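Local coordinates for protein 6-phospho-alpha-glucosidase (Merdibacter massiliensis, PDB 6VC6) that probably hydrolyses 6-phospho-alpha-glucosides to glucose 6-phosphate, as a family 4 glycosidase that works with NAD and a manganese ion, at residues Pro193-Thr205 / Ile376-Val388. Sequence-based numbering, arbitrary orientation.
Sequences PVYFGLNHYGWFT and IPQFYLGLLVQQV. With MN (manganese (II) ion), chain E; G6P (6-O-phosphono-alpha-D-glucopyranose), chain F.
Leu-384 reaches from the helix to lay its CD2 methyl over one face of the Tyr-201 ring, 4.0 Å from the centroid, and near the edge of Trp-203. Its CG, anti to the carbonyl carbon (chi1 -67°), carries the forked end toward the hairpin, where CD1 meets Gly-197 CA at 3.6 Å. Tyr-201 also meets Gln-387 CG at its ring edge, with CB close by; the Gln-387 amide turns off to Glu-391. The phenol OH touches Leu-383 CD2, and a water links it to Leu-383 O and, weakly, to Gln-386 OE1. Phe-196 takes the CG2 methyl of Ile-376 on one face, 3.7 Å from the centroid, and points its edge, offset, toward the face of Tyr-380. Tyr-380 in turn drives its own edge into the face of Trp-203, planes at 73°, completing an aromatic cluster. An alanine in place of Trp-203 would probably leave that tyrosine edge without its aromatic face and open a gap beside Leu-383 and Leu-384. Thus helix 378-400 packs against the hairpin of strands 191-196 and 201-209, with helix 264-268 alongside; the hairpin's turn carries His-200, which binds manganese together with Cys-170.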
loop_
_atom_site.group_PDB
_atom_site.type_symbol
_atom_site.label_atom_id
_atom_site.label_comp_id
_atom_site.label_asym_id
_atom_site.label_seq_id
_atom_site.Cartn_x
_atom_site.Cartn_y
_atom_site.Cartn_z
ATOM N N PRO A 193 13.607 -12.635 5.606
ATOM C CA PRO A 193 13.698 -12.544 4.149
ATOM C C PRO A 193 14.798 -11.602 3.676
ATOM O O PRO A 193 15.237 -10.693 4.385
ATOM C CB PRO A 193 12.318 -11.995 3.761
ATOM C CG PRO A 193 11.953 -11.119 4.915
ATOM C CD PRO A 193 12.557 -11.756 6.150
ATOM N N VAL A 194 15.244 -11.853 2.448
ATOM C CA VAL A 194 16.075 -10.928 1.687
ATOM C C VAL A 194 15.275 -10.540 0.451
ATOM O O VAL A 194 14.916 -11.405 -0.358
ATOM C CB VAL A 194 17.430 -11.544 1.304
ATOM C CG1 VAL A 194 18.272 -10.534 0.538
ATOM C CG2 VAL A 194 18.165 -12.022 2.547
ATOM N N TYR A 195 14.991 -9.248 0.310
ATOM C CA TYR A 195 13.999 -8.773 -0.643
ATOM C C TYR A 195 14.515 -7.530 -1.353
ATOM O O TYR A 195 15.242 -6.721 -0.771
ATOM C CB TYR A 195 12.671 -8.479 0.077
ATOM C CG TYR A 195 11.555 -7.939 -0.790
ATOM C CD1 TYR A 195 11.410 -6.573 -1.000
ATOM C CD2 TYR A 195 10.628 -8.793 -1.373
ATOM C CE1 TYR A 195 10.385 -6.075 -1.782
ATOM C CE2 TYR A 195 9.599 -8.304 -2.156
ATOM C CZ TYR A 195 9.483 -6.945 -2.357
ATOM O OH TYR A 195 8.460 -6.453 -3.135
ATOM N N PHE A 196 14.131 -7.388 -2.620
ATOM C CA PHE A 196 14.447 -6.195 -3.390
ATOM C C PHE A 196 13.343 -5.957 -4.410
ATOM O O PHE A 196 12.637 -6.886 -4.810
ATOM C CB PHE A 196 15.811 -6.304 -4.093
ATOM C CG PHE A 196 15.788 -7.107 -5.372
ATOM C CD1 PHE A 196 15.513 -6.499 -6.592
ATOM C CD2 PHE A 196 16.063 -8.464 -5.357
ATOM C CE1 PHE A 196 15.494 -7.234 -7.763
ATOM C CE2 PHE A 196 16.049 -9.203 -6.527
ATOM C CZ PHE A 196 15.765 -8.587 -7.731
ATOM N N GLY A 197 13.212 -4.707 -4.832
ATOM C CA GLY A 197 12.295 -4.332 -5.881
ATOM C C GLY A 197 11.609 -3.025 -5.556
ATOM O O GLY A 197 11.917 -2.362 -4.567
ATOM N N LEU A 198 10.676 -2.647 -6.423
ATOM C CA LEU A 198 9.790 -1.525 -6.164
ATOM C C LEU A 198 8.523 -2.025 -5.476
ATOM O O LEU A 198 8.295 -3.228 -5.337
ATOM C CB LEU A 198 9.445 -0.798 -7.465
ATOM C CG LEU A 198 10.593 -0.566 -8.449
ATOM C CD1 LEU A 198 10.083 0.075 -9.732
ATOM C CD2 LEU A 198 11.680 0.288 -7.817
ATOM N N ASN A 199 7.694 -1.082 -5.036
ATOM C CA ASN A 199 6.429 -1.453 -4.422
ATOM C C ASN A 199 5.553 -2.184 -5.431
ATOM O O ASN A 199 5.385 -1.731 -6.567
ATOM C CB ASN A 199 5.704 -0.219 -3.893
ATOM C CG ASN A 199 4.409 -0.570 -3.193
ATOM O OD1 ASN A 199 4.413 -1.266 -2.182
ATOM N ND2 ASN A 199 3.292 -0.102 -3.736
ATOM N N HIS A 200 5.005 -3.326 -5.010
ATOM C CA HIS A 200 4.178 -4.176 -5.867
ATOM C C HIS A 200 4.949 -4.626 -7.105
ATOM O O HIS A 200 4.397 -4.730 -8.203
ATOM C CB HIS A 200 2.874 -3.475 -6.255
ATOM C CG HIS A 200 1.959 -3.228 -5.098
ATOM N ND1 HIS A 200 0.926 -2.317 -5.143
ATOM C CD2 HIS A 200 1.941 -3.756 -3.851
ATOM C CE1 HIS A 200 0.299 -2.310 -3.981
ATOM N NE2 HIS A 200 0.894 -3.174 -3.179
ATOM N N TYR A 201 6.240 -4.904 -6.918
ATOM C CA TYR A 201 7.137 -5.304 -7.995
ATOM C C TYR A 201 8.463 -5.764 -7.400
ATOM O O TYR A 201 9.459 -5.036 -7.463
ATOM C CB TYR A 201 7.361 -4.142 -8.969
ATOM C CG TYR A 201 7.538 -4.545 -10.420
ATOM C CD1 TYR A 201 7.870 -5.847 -10.771
ATOM C CD2 TYR A 201 7.377 -3.613 -11.440
ATOM C CE1 TYR A 201 8.035 -6.211 -12.099
ATOM C CE2 TYR A 201 7.539 -3.967 -12.767
ATOM C CZ TYR A 201 7.867 -5.265 -13.092
ATOM O OH TYR A 201 8.029 -5.619 -14.413
ATOM N N GLY A 202 8.491 -6.959 -6.812
ATOM C CA GLY A 202 9.688 -7.397 -6.118
ATOM C C GLY A 202 9.796 -8.904 -6.046
ATOM O O GLY A 202 8.901 -9.643 -6.460
ATOM N N TRP A 203 10.925 -9.350 -5.497
ATOM C CA TRP A 203 11.239 -10.766 -5.389
ATOM C C TRP A 203 11.975 -11.029 -4.085
ATOM O O TRP A 203 12.745 -10.191 -3.608
ATOM C CB TRP A 203 12.102 -11.247 -6.565
ATOM C CG TRP A 203 11.418 -11.188 -7.894
ATOM C CD1 TRP A 203 10.722 -12.192 -8.502
ATOM C CD2 TRP A 203 11.370 -10.069 -8.786
ATOM N NE1 TRP A 203 10.241 -11.765 -9.717
ATOM C CE2 TRP A 203 10.625 -10.465 -9.915
ATOM C CE3 TRP A 203 11.883 -8.769 -8.738
ATOM C CZ2 TRP A 203 10.381 -9.610 -10.986
ATOM C CZ3 TRP A 203 11.638 -7.920 -9.803
ATOM C CH2 TRP A 203 10.894 -8.344 -10.912
ATOM N N PHE A 204 11.731 -12.206 -3.515
ATOM C CA PHE A 204 12.467 -12.686 -2.354
ATOM C C PHE A 204 13.591 -13.594 -2.837
ATOM O O PHE A 204 13.330 -14.652 -3.421
ATOM C CB PHE A 204 11.550 -13.439 -1.389
ATOM C CG PHE A 204 10.553 -12.564 -0.683
ATOM C CD1 PHE A 204 10.845 -12.023 0.557
ATOM C CD2 PHE A 204 9.320 -12.292 -1.254
ATOM C CE1 PHE A 204 9.931 -11.219 1.214
ATOM C CE2 PHE A 204 8.400 -11.491 -0.602
ATOM C CZ PHE A 204 8.707 -10.954 0.633
ATOM N N THR A 205 14.836 -13.181 -2.599
ATOM C CA THR A 205 15.986 -13.980 -2.999
ATOM C C THR A 205 16.373 -15.025 -1.963
ATOM O O THR A 205 16.999 -16.029 -2.322
ATOM C CB THR A 205 17.190 -13.075 -3.283
ATOM O OG1 THR A 205 17.595 -12.423 -2.073
ATOM C CG2 THR A 205 16.834 -12.026 -4.325
ATOM N N ILE A 376 21.659 -6.154 -8.862
ATOM C CA ILE A 376 20.606 -7.127 -9.142
ATOM C C ILE A 376 20.843 -7.707 -10.532
ATOM O O ILE A 376 21.468 -7.047 -11.375
ATOM C CB ILE A 376 19.212 -6.491 -9.022
ATOM C CG1 ILE A 376 19.111 -5.245 -9.904
ATOM C CG2 ILE A 376 18.911 -6.147 -7.572
ATOM C CD1 ILE A 376 17.726 -4.635 -9.936
ATOM N N PRO A 377 20.382 -8.928 -10.813
ATOM C CA PRO A 377 20.623 -9.524 -12.133
ATOM C C PRO A 377 20.011 -8.702 -13.259
ATOM O O PRO A 377 19.136 -7.858 -13.055
ATOM C CB PRO A 377 19.961 -10.903 -12.025
ATOM C CG PRO A 377 19.970 -11.205 -10.563
ATOM C CD PRO A 377 19.759 -9.883 -9.881
ATOM N N GLN A 378 20.491 -8.978 -14.476
ATOM C CA GLN A 378 20.132 -8.160 -15.632
ATOM C C GLN A 378 18.644 -8.248 -15.949
ATOM O O GLN A 378 18.023 -7.247 -16.327
ATOM C CB GLN A 378 20.962 -8.585 -16.843
ATOM C CG GLN A 378 20.892 -7.623 -18.016
ATOM C CD GLN A 378 21.829 -6.443 -17.860
ATOM O OE1 GLN A 378 23.000 -6.606 -17.516
ATOM N NE2 GLN A 378 21.318 -5.244 -18.113
ATOM N N PHE A 379 18.055 -9.440 -15.812
ATOM C CA PHE A 379 16.642 -9.613 -16.136
ATOM C C PHE A 379 15.761 -8.725 -15.266
ATOM O O PHE A 379 14.816 -8.098 -15.758
ATOM C CB PHE A 379 16.249 -11.083 -15.977
ATOM C CG PHE A 379 14.779 -11.342 -16.137
ATOM C CD1 PHE A 379 14.148 -11.115 -17.350
ATOM C CD2 PHE A 379 14.028 -11.823 -15.076
ATOM C CE1 PHE A 379 12.795 -11.356 -17.500
ATOM C CE2 PHE A 379 12.675 -12.067 -15.221
ATOM C CZ PHE A 379 12.057 -11.833 -16.433
ATOM N N TYR A 380 16.063 -8.652 -13.969
ATOM C CA TYR A 380 15.270 -7.834 -13.061
ATOM C C TYR A 380 15.626 -6.358 -13.165
ATOM O O TYR A 380 14.778 -5.501 -12.891
ATOM C CB TYR A 380 15.451 -8.332 -11.626
ATOM C CG TYR A 380 15.251 -9.825 -11.492
ATOM C CD1 TYR A 380 13.997 -10.354 -11.217
ATOM C CD2 TYR A 380 16.313 -10.706 -11.655
ATOM C CE1 TYR A 380 13.807 -11.718 -11.100
ATOM C CE2 TYR A 380 16.132 -12.072 -11.544
ATOM C CZ TYR A 380 14.877 -12.572 -11.264
ATOM O OH TYR A 380 14.693 -13.931 -11.150
ATOM N N LEU A 381 16.862 -6.042 -13.558
ATOM C CA LEU A 381 17.226 -4.648 -13.786
ATOM C C LEU A 381 16.409 -4.051 -14.923
ATOM O O LEU A 381 15.941 -2.911 -14.830
ATOM C CB LEU A 381 18.721 -4.534 -14.083
ATOM C CG LEU A 381 19.245 -3.115 -14.315
ATOM C CD1 LEU A 381 19.275 -2.340 -13.009
ATOM C CD2 LEU A 381 20.622 -3.140 -14.959
ATOM N N GLY A 382 16.220 -4.810 -16.004
ATOM C CA GLY A 382 15.430 -4.308 -17.116
ATOM C C GLY A 382 13.979 -4.071 -16.741
ATOM O O GLY A 382 13.369 -3.090 -17.174
ATOM N N LEU A 383 13.410 -4.960 -15.925
ATOM C CA LEU A 383 12.017 -4.808 -15.517
ATOM C C LEU A 383 11.836 -3.595 -14.611
ATOM O O LEU A 383 10.908 -2.800 -14.800
ATOM C CB LEU A 383 11.534 -6.078 -14.815
ATOM C CG LEU A 383 11.308 -7.319 -15.680
ATOM C CD1 LEU A 383 11.111 -8.550 -14.807
ATOM C CD2 LEU A 383 10.120 -7.122 -16.607
ATOM N N LEU A 384 12.717 -3.435 -13.621
ATOM C CA LEU A 384 12.518 -2.394 -12.618
ATOM C C LEU A 384 12.860 -1.012 -13.164
ATOM O O LEU A 384 12.191 -0.027 -12.830
ATOM C CB LEU A 384 13.346 -2.703 -11.372
ATOM C CG LEU A 384 12.910 -3.940 -10.585
ATOM C CD1 LEU A 384 13.623 -4.000 -9.245
ATOM C CD2 LEU A 384 11.400 -3.956 -10.395
ATOM N N VAL A 385 13.898 -0.914 -13.997
ATOM C CA VAL A 385 14.257 0.381 -14.569
ATOM C C VAL A 385 13.158 0.874 -15.503
ATOM O O VAL A 385 12.870 2.075 -15.565
ATOM C CB VAL A 385 15.621 0.294 -15.278
ATOM C CG1 VAL A 385 15.884 1.546 -16.101
ATOM C CG2 VAL A 385 16.731 0.096 -14.256
ATOM N N GLN A 386 12.514 -0.043 -16.229
ATOM C CA GLN A 386 11.380 0.344 -17.064
ATOM C C GLN A 386 10.236 0.889 -16.218
ATOM O O GLN A 386 9.612 1.896 -16.576
ATOM C CB GLN A 386 10.906 -0.847 -17.899
ATOM C CG GLN A 386 9.599 -0.597 -18.642
ATOM C CD GLN A 386 9.063 -1.839 -19.329
ATOM O OE1 GLN A 386 9.455 -2.960 -19.007
ATOM N NE2 GLN A 386 8.161 -1.642 -20.284
ATOM N N GLN A 387 9.954 0.244 -15.085
ATOM C CA GLN A 387 8.832 0.666 -14.254
ATOM C C GLN A 387 9.148 1.962 -13.516
ATOM O O GLN A 387 8.321 2.880 -13.476
ATOM C CB GLN A 387 8.462 -0.442 -13.269
ATOM C CG GLN A 387 7.359 -0.061 -12.292
ATOM C CD GLN A 387 6.021 0.159 -12.973
ATOM O OE1 GLN A 387 5.780 -0.335 -14.075
ATOM N NE2 GLN A 387 5.141 0.904 -12.315
ATOM N N VAL A 388 10.342 2.056 -12.925
ATOM C CA VAL A 388 10.690 3.253 -12.164
ATOM C C VAL A 388 10.818 4.461 -13.084
ATOM O O VAL A 388 10.608 5.603 -12.653
ATOM C CB VAL A 388 11.973 3.019 -11.342
ATOM C CG1 VAL A 388 13.210 3.092 -12.226
ATOM C CG2 VAL A 388 12.064 4.023 -10.201
HETATM MN MN MN E . 0.557 -2.529 -1.126
HETATM C C1 G6P F . -2.612 -5.700 -1.603
HETATM C C2 G6P F . -1.709 -4.459 -1.564
HETATM C C3 G6P F . -2.450 -3.147 -1.375
HETATM C C4 G6P F . -3.704 -3.166 -2.217
HETATM C C5 G6P F . -4.633 -4.205 -1.618
HETATM C C6 G6P F . -5.868 -4.349 -2.497
HETATM O O1 G6P F . -2.192 -6.626 -0.593
HETATM O O2 G6P F . -0.747 -4.608 -0.512
HETATM O O3 G6P F . -1.624 -2.041 -1.753
HETATM O O4 G6P F . -4.323 -1.877 -2.179
HETATM O O5 G6P F . -4.038 -5.504 -1.515
HETATM O O6 G6P F . -6.946 -4.824 -1.699
HETATM P P G6P F . -8.453 -4.788 -2.258
HETATM O O1P G6P F . -8.895 -3.378 -1.946
HETATM O O2P G6P F . -8.319 -5.089 -3.733
HETATM O O3P G6P F . -9.155 -5.872 -1.476
HETATM O O HOH W 1 8.493 -3.145 -16.240
#